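Local coordinates for ATP phosphoribosyltransferase (Methanobacterium thermoautotrophicum, PDB 2VD3), which transfers phosphoribose from 5-phosphoribose 1-diphosphate to ATP in the magnesium-dependent first step of histidine biosynthesis, and is inhibited by histidine, at the interface of chains A and B. Numbering follows the deposited sequence. Chains: chain A/B, ATP phosphoribosyltransferase.

The interface of chains A and B. Residues chain A 222, 252, 277-278; chain B 238-239, 289.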
ATOM      1  N   ASN A 222      23.490  43.463   6.580  1.00 46.84           N
ATOM      2  CA  ASN A 222      24.599  44.336   6.926  1.00 47.09           C
ATOM      3  C   ASN A 222      24.589  45.574   6.027  1.00 47.42           C
ATOM      4  O   ASN A 222      24.566  45.457   4.801  1.00 47.51           O
ATOM      5  CB  ASN A 222      25.928  43.590   6.797  1.00 46.84           C
ATOM      6  CG  ASN A 222      26.090  42.494   7.834  1.00 46.60           C
ATOM      7  OD1 ASN A 222      25.654  42.629   8.980  1.00 45.54           O
ATOM      8  ND2 ASN A 222      26.741  41.402   7.439  1.00 46.25           N
ATOM      9  N   VAL A 252      29.869  49.718   9.861  1.00 48.83           N
ATOM     10  CA  VAL A 252      28.780  48.878   9.378  1.00 48.33           C
ATOM     11  C   VAL A 252      27.854  48.559  10.540  1.00 48.17           C
ATOM     12  O   VAL A 252      28.312  48.250  11.640  1.00 48.20           O
ATOM     13  CB  VAL A 252      29.304  47.570   8.731  1.00 48.17           C
ATOM     14  CG1 VAL A 252      28.174  46.569   8.503  1.00 48.35           C
ATOM     15  CG2 VAL A 252      30.004  47.872   7.423  1.00 48.19           C
ATOM     16  N   ARG A 277      23.992  44.299   2.061  1.00 43.77           N
ATOM     17  CA  ARG A 277      24.551  42.993   1.715  1.00 43.49           C
ATOM     18  C   ARG A 277      24.218  41.949   2.778  1.00 42.89           C
ATOM     19  O   ARG A 277      23.713  42.290   3.855  1.00 42.53           O
ATOM     20  CB  ARG A 277      26.063  43.076   1.426  1.00 43.81           C
ATOM     21  CG  ARG A 277      26.909  43.841   2.435  1.00 44.90           C
ATOM     22  CD  ARG A 277      28.202  44.315   1.773  1.00 47.33           C
ATOM     23  NE  ARG A 277      28.924  45.321   2.559  1.00 49.14           N
ATOM     24  CZ  ARG A 277      30.076  45.104   3.193  1.00 50.44           C
ATOM     25  NH1 ARG A 277      30.655  46.089   3.880  1.00 50.48           N
ATOM     26  NH2 ARG A 277      30.658  43.908   3.141  1.00 50.63           N
ATOM     27  N   ASP A 278      24.486  40.684   2.448  1.00 42.49           N
ATOM     28  CA  ASP A 278      24.320  39.540   3.359  1.00 42.01           C
ATOM     29  C   ASP A 278      22.903  39.436   3.910  1.00 41.68           C
ATOM     30  O   ASP A 278      22.694  39.287   5.120  1.00 41.38           O
ATOM     31  CB  ASP A 278      25.342  39.610   4.501  1.00 42.27           C
ATOM     32  CG  ASP A 278      26.704  40.076   4.032  1.00 42.13           C
ATOM     33  OD1 ASP A 278      27.201  39.530   3.029  1.00 42.13           O
ATOM     34  OD2 ASP A 278      27.270  40.990   4.665  1.00 42.52           O
TER
ATOM     35  N   MET B 238      29.905  37.237   7.587  1.00 50.78           N
ATOM     36  CA  MET B 238      29.787  37.705   6.213  1.00 50.35           C
ATOM     37  C   MET B 238      30.509  39.027   5.959  1.00 49.81           C
ATOM     38  O   MET B 238      31.273  39.137   5.003  1.00 49.78           O
ATOM     39  CB  MET B 238      28.325  37.707   5.757  1.00 50.28           C
ATOM     40  CG  MET B 238      27.981  36.437   4.991  1.00 50.78           C
ATOM     41  SD  MET B 238      26.230  36.037   4.815  1.00 50.94           S
ATOM     42  CE  MET B 238      26.329  34.683   3.649  1.00 50.51           C
ATOM     43  N   THR B 239      30.279  40.011   6.824  1.00 49.27           N
ATOM     44  CA  THR B 239      31.047  41.260   6.815  1.00 48.71           C
ATOM     45  C   THR B 239      31.872  41.359   8.101  1.00 48.12           C
ATOM     46  O   THR B 239      32.992  41.872   8.102  1.00 48.24           O
ATOM     47  CB  THR B 239      30.114  42.489   6.690  1.00 48.65           C
ATOM     48  OG1 THR B 239      29.334  42.372   5.496  1.00 49.08           O
ATOM     49  CG2 THR B 239      30.908  43.777   6.625  1.00 48.78           C
ATOM     50  N   PRO B 289      23.250  37.393  -0.989  1.00 45.78           N
ATOM     51  CA  PRO B 289      24.513  38.032  -0.616  1.00 45.90           C
ATOM     52  C   PRO B 289      24.554  39.512  -0.980  1.00 46.13           C
ATOM     53  O   PRO B 289      24.054  39.928  -2.031  1.00 46.11           O
ATOM     54  CB  PRO B 289      25.564  37.236  -1.413  1.00 45.90           C
ATOM     55  CG  PRO B 289      24.869  35.941  -1.793  1.00 45.96           C
ATOM     56  CD  PRO B 289      23.451  36.366  -2.030  1.00 45.70           C
ATOM     57  OXT PRO B 289      25.079  40.324  -0.208  1.00 46.32           O
TER
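B:Thr239 reaches chain A with its hydroxyl, and A:Asp278 takes it on one carboxylate oxygen. The bond from B:Thr239 OG1 to A:Asp278 OD2 is 2.6 Å long and arrives nearly in line with the C-O bond of the acceptor, the two side chains meeting at about a right angle. The same oxygen accepts a second donor from its own chain: the amide ND2 of A:Asn222, on strand 216-224, lies 2.9 Å from A:Asp278 OD2, which is close to the amide plane, while the nitrogen sits on the anti side of the carboxylate, 23° out of its plane. Two donors thus grip OD2, and the asparagine, coming from the side, is likely to restrain the carboxylate's turn. A:Arg277 presents its guanidinium face to the threonine, the side chains again crossing at about a right angle. B:Thr239 OG1 sits over that face, 3.1 Å from A:Arg277 NH2, a close polar contact and at most a weak bond; the methyl CG2 packs over the same face. A chi1 of -58° sets OG1 beside the threonine's backbone N, turning the hydroxyl to A:Asp278 and the methyl to A:Arg277. B:Met238 runs antiparallel alongside A:Asp278, its CB against the carboxylate carbon and its SD 3.7 Å from the aspartate CB. Past the side chain, the backbone N of A:Asp278 donates an almost straight bond of 2.7 Å to OXT of B:Pro289, the C-terminal carboxylate. Without the carboxylate, as with an alanine here, the B:Thr239 hydroxyl and A:Asn222 amide would probably lose their shared acceptor, and B:Met238 some packing surface. The patch joins C-terminal regulatory domains within the hexamer; because B:Met238 and B:Thr239 also line the histidine pocket, it may link inhibitor binding to subunit assembly.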